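Long-range contact in putative leucoanthocyanidin reductase 1 (Vitis vinifera, PDB 3I6I), which probably catalyses the NADPH-dependent reduction of leucoanthocyanidins in flavonoid biosynthesis, as a Rossmann-fold enzyme of the short-chain dehydrogenase/reductase superfamily: residues A[211-223]-A[285-299]. Sequence-based numbering, arbitrary orientation.
Sequences DVRTLNKSVHFRP and FSIDGPEDVEVTTLY
His-220 and Asp-292 meet on one face of a parallel strand pair, whose bonds alternate: His-220 N to Val-293 O and Val-295 N to His-220 O, both 2.9 Å. NE2 of His-220 donates to Asp-292 OD1 at 2.9 Å, nearly straight (169°) and in the imidazole plane. Ile-287 CG2 lies 3.4 Å above the imidazole, which also receives the Phe-285 edge; with the carboxylate bond this fixes its rotation. Arg-222, extended from CG to NE, binds Phe-285 O through NH1 and NH2, NH2 3.3 Å above the phenyl plane in a cation-pi contact. With an alanine replacing Arg-222, the carbonyl would probably lose both donors and the ring its cationic cover. Glu-294 OE2, at the N-cap of helix 295-298, accepts Arg-222 N and Thr-296 N from opposite faces. On the strand pair's other face, Val-219 CG1 packs closely on Val-295 CG2 at 3.6 Å. The solvent end is looser: a water bridges Asn-216 O and Glu-291 OE1. Exposed Arg-213 is nonetheless firmly bonded: NE and NH2 grip the Asp-211 carboxylate, and NH1 (2.8 Å) shares Leu-298 O with NH2. Strand 217-220 is central in its three-stranded sheet, between 155-158 and 292-294, with helix 198-208 packing on Phe-221 and Val-295.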
# COMPACT_ATOMS: atom_id res chain seq x y z
N ASP A 211 -16.47 6.70 4.74
CA ASP A 211 -16.50 7.07 6.16
C ASP A 211 -16.40 8.58 6.23
O ASP A 211 -15.49 9.17 5.65
CB ASP A 211 -15.34 6.38 6.88
CG ASP A 211 -15.45 6.37 8.36
OD1 ASP A 211 -15.91 7.36 8.99
OD2 ASP A 211 -15.07 5.31 8.96
N VAL A 212 -17.33 9.23 6.91
CA VAL A 212 -17.22 10.69 7.08
C VAL A 212 -15.90 11.11 7.76
O VAL A 212 -15.37 12.21 7.56
CB VAL A 212 -18.41 11.27 7.85
CG1 VAL A 212 -18.30 10.89 9.40
CG2 VAL A 212 -18.46 12.79 7.65
N ARG A 213 -15.33 10.22 8.58
CA ARG A 213 -14.22 10.55 9.39
C ARG A 213 -12.87 10.47 8.64
O ARG A 213 -11.85 10.90 9.17
CB ARG A 213 -14.13 9.59 10.59
CG ARG A 213 -15.39 9.64 11.47
CD ARG A 213 -15.33 8.56 12.55
NE ARG A 213 -15.46 7.25 11.91
CZ ARG A 213 -15.13 6.09 12.47
NH1 ARG A 213 -14.71 6.04 13.74
NH2 ARG A 213 -15.26 4.99 11.75
N THR A 214 -12.90 9.92 7.44
CA THR A 214 -11.66 9.79 6.63
C THR A 214 -11.64 10.74 5.44
O THR A 214 -10.70 10.76 4.63
CB THR A 214 -11.53 8.40 6.12
OG1 THR A 214 -12.65 8.06 5.29
CG2 THR A 214 -11.37 7.44 7.32
N LEU A 215 -12.65 11.59 5.35
CA LEU A 215 -12.72 12.55 4.26
C LEU A 215 -11.62 13.60 4.32
O LEU A 215 -11.49 14.35 5.29
CB LEU A 215 -14.09 13.22 4.29
CG LEU A 215 -14.31 14.36 3.31
CD1 LEU A 215 -14.18 13.86 1.87
CD2 LEU A 215 -15.71 14.99 3.59
N ASN A 216 -10.83 13.70 3.25
CA ASN A 216 -9.74 14.63 3.18
C ASN A 216 -8.71 14.44 4.31
O ASN A 216 -8.06 15.39 4.79
CB ASN A 216 -10.28 16.05 3.10
CG ASN A 216 -11.20 16.26 1.92
OD1 ASN A 216 -11.11 15.56 0.91
ND2 ASN A 216 -12.07 17.24 2.02
N LYS A 217 -8.49 13.17 4.63
CA LYS A 217 -7.58 12.75 5.70
C LYS A 217 -6.54 11.78 5.25
O LYS A 217 -6.74 11.02 4.31
CB LYS A 217 -8.28 12.05 6.86
CG LYS A 217 -9.43 12.76 7.47
CD LYS A 217 -9.02 14.00 8.16
CE LYS A 217 -10.18 14.58 9.01
NZ LYS A 217 -10.83 15.69 8.28
N SER A 218 -5.45 11.77 6.01
CA SER A 218 -4.46 10.67 5.97
C SER A 218 -4.87 9.62 7.00
O SER A 218 -5.08 9.97 8.19
CB SER A 218 -3.07 11.20 6.26
OG SER A 218 -2.64 12.07 5.23
N VAL A 219 -4.99 8.36 6.54
CA VAL A 219 -5.37 7.24 7.40
C VAL A 219 -4.12 6.39 7.69
O VAL A 219 -3.53 5.75 6.78
CB VAL A 219 -6.44 6.37 6.78
CG1 VAL A 219 -6.80 5.25 7.73
CG2 VAL A 219 -7.69 7.22 6.43
N HIS A 220 -3.74 6.35 8.96
CA HIS A 220 -2.50 5.69 9.39
C HIS A 220 -2.84 4.34 10.00
O HIS A 220 -3.78 4.23 10.80
CB HIS A 220 -1.73 6.56 10.37
CG HIS A 220 -1.43 7.93 9.83
ND1 HIS A 220 -0.34 8.18 9.01
CD2 HIS A 220 -2.11 9.10 9.93
CE1 HIS A 220 -0.36 9.46 8.65
NE2 HIS A 220 -1.40 10.05 9.22
N PHE A 221 -2.10 3.29 9.63
CA PHE A 221 -2.34 1.98 10.19
C PHE A 221 -1.34 1.71 11.31
O PHE A 221 -0.19 1.36 11.02
CB PHE A 221 -2.27 0.85 9.15
CG PHE A 221 -3.42 0.78 8.17
CD1 PHE A 221 -3.87 1.90 7.48
CD2 PHE A 221 -3.98 -0.47 7.85
CE1 PHE A 221 -4.92 1.80 6.58
CE2 PHE A 221 -5.02 -0.58 6.89
CZ PHE A 221 -5.48 0.57 6.27
N ARG A 222 -1.77 1.80 12.55
CA ARG A 222 -0.88 1.57 13.68
C ARG A 222 -1.41 0.54 14.66
O ARG A 222 -1.62 0.84 15.85
CB ARG A 222 -0.61 2.87 14.41
CG ARG A 222 0.04 3.93 13.58
CD ARG A 222 0.57 5.04 14.44
NE ARG A 222 1.50 5.91 13.73
CZ ARG A 222 2.10 6.98 14.26
NH1 ARG A 222 1.81 7.40 15.48
NH2 ARG A 222 2.98 7.68 13.55
N PRO A 223 -1.60 -0.72 14.16
CA PRO A 223 -2.02 -1.77 15.07
C PRO A 223 -0.95 -2.04 16.15
O PRO A 223 0.19 -2.48 15.85
CB PRO A 223 -2.23 -2.98 14.14
CG PRO A 223 -1.25 -2.74 13.02
CD PRO A 223 -1.40 -1.25 12.81
N PHE A 285 6.19 10.37 14.42
CA PHE A 285 5.27 11.49 14.41
C PHE A 285 3.97 11.12 15.11
O PHE A 285 3.57 9.96 15.15
CB PHE A 285 4.93 11.96 12.97
CG PHE A 285 4.30 10.90 12.07
CD1 PHE A 285 5.09 9.94 11.42
CD2 PHE A 285 2.93 10.86 11.86
CE1 PHE A 285 4.49 8.98 10.60
CE2 PHE A 285 2.34 9.91 11.03
CZ PHE A 285 3.13 8.98 10.39
N SER A 286 3.33 12.16 15.63
CA SER A 286 2.03 12.06 16.23
C SER A 286 0.92 12.08 15.19
O SER A 286 1.01 12.78 14.17
CB SER A 286 1.81 13.22 17.20
OG SER A 286 0.50 13.13 17.73
N ILE A 287 -0.15 11.35 15.49
CA ILE A 287 -1.35 11.33 14.62
C ILE A 287 -2.58 12.02 15.33
O ILE A 287 -3.71 11.89 14.88
CB ILE A 287 -1.66 9.93 14.10
CG1 ILE A 287 -1.76 8.89 15.18
CG2 ILE A 287 -0.58 9.42 13.07
CD1 ILE A 287 -2.06 7.56 14.61
N ASP A 288 -2.29 12.82 16.34
CA ASP A 288 -3.31 13.51 17.13
C ASP A 288 -3.91 14.73 16.43
O ASP A 288 -4.89 15.30 16.93
CB ASP A 288 -2.72 13.95 18.45
N GLY A 289 -3.31 15.17 15.32
CA GLY A 289 -3.80 16.34 14.62
C GLY A 289 -5.06 16.12 13.81
O GLY A 289 -5.45 14.98 13.52
N PRO A 290 -5.70 17.23 13.39
CA PRO A 290 -7.01 17.19 12.75
C PRO A 290 -7.07 16.61 11.34
O PRO A 290 -8.15 16.31 10.89
CB PRO A 290 -7.45 18.65 12.75
CG PRO A 290 -6.23 19.43 12.74
CD PRO A 290 -5.15 18.60 13.43
N GLU A 291 -5.93 16.45 10.65
CA GLU A 291 -5.94 15.87 9.32
C GLU A 291 -5.50 14.42 9.28
O GLU A 291 -5.38 13.84 8.21
CB GLU A 291 -5.07 16.75 8.39
CG GLU A 291 -5.56 18.20 8.31
CD GLU A 291 -5.02 18.95 7.09
OE1 GLU A 291 -5.28 18.51 5.95
OE2 GLU A 291 -4.33 19.97 7.27
N ASP A 292 -5.20 13.83 10.45
CA ASP A 292 -4.68 12.45 10.55
C ASP A 292 -5.66 11.61 11.37
O ASP A 292 -6.15 12.09 12.39
CB ASP A 292 -3.31 12.43 11.22
CG ASP A 292 -2.30 13.24 10.48
OD1 ASP A 292 -1.97 12.85 9.35
OD2 ASP A 292 -1.83 14.26 11.05
N VAL A 293 -5.98 10.41 10.92
CA VAL A 293 -6.78 9.47 11.72
C VAL A 293 -6.04 8.13 11.76
O VAL A 293 -5.18 7.87 10.90
CB VAL A 293 -8.25 9.30 11.23
CG1 VAL A 293 -9.09 10.59 11.52
CG2 VAL A 293 -8.35 8.97 9.73
N GLU A 294 -6.40 7.29 12.73
CA GLU A 294 -5.71 5.98 12.86
C GLU A 294 -6.73 4.84 12.80
O GLU A 294 -7.78 4.88 13.45
CB GLU A 294 -4.91 5.97 14.13
CG GLU A 294 -3.87 4.86 14.21
CD GLU A 294 -4.46 3.51 14.63
OE1 GLU A 294 -5.20 3.45 15.65
OE2 GLU A 294 -4.22 2.52 13.92
N VAL A 295 -6.43 3.83 12.00
CA VAL A 295 -7.35 2.73 11.73
C VAL A 295 -7.95 2.03 12.93
O VAL A 295 -9.16 1.78 12.96
CB VAL A 295 -6.68 1.67 10.82
CG1 VAL A 295 -7.70 0.56 10.46
CG2 VAL A 295 -6.16 2.31 9.64
N THR A 296 -7.13 1.68 13.92
CA THR A 296 -7.61 0.96 15.07
C THR A 296 -8.55 1.77 15.97
O THR A 296 -9.37 1.21 16.64
CB THR A 296 -6.51 0.29 15.93
OG1 THR A 296 -5.84 1.27 16.71
CG2 THR A 296 -5.54 -0.44 15.08
N THR A 297 -8.43 3.10 15.95
CA THR A 297 -9.39 3.93 16.70
C THR A 297 -10.64 4.26 15.88
O THR A 297 -11.72 4.46 16.45
CB THR A 297 -8.68 5.17 17.29
OG1 THR A 297 -8.24 6.03 16.27
CG2 THR A 297 -7.47 4.75 18.12
N LEU A 298 -10.52 4.26 14.55
CA LEU A 298 -11.69 4.36 13.67
C LEU A 298 -12.61 3.17 13.82
O LEU A 298 -13.83 3.33 13.77
CB LEU A 298 -11.29 4.45 12.20
CG LEU A 298 -10.63 5.77 11.76
CD1 LEU A 298 -10.01 5.61 10.35
CD2 LEU A 298 -11.67 6.95 11.80
N TYR A 299 -12.02 1.97 13.95
CA TYR A 299 -12.78 0.72 13.84
C TYR A 299 -12.48 -0.13 15.07
O TYR A 299 -11.75 -1.11 15.02
CB TYR A 299 -12.43 0.01 12.53
CG TYR A 299 -12.66 0.93 11.34
CD1 TYR A 299 -13.95 1.43 11.06
CD2 TYR A 299 -11.63 1.31 10.53
CE1 TYR A 299 -14.16 2.28 10.00
CE2 TYR A 299 -11.82 2.16 9.48
CZ TYR A 299 -13.08 2.65 9.22
OH TYR A 299 -13.23 3.51 8.18
O HOH W 1 -5.38 16.11 4.82
O HOH W 2 -3.54 14.61 5.52
O HOH W 3 -3.87 -0.60 18.10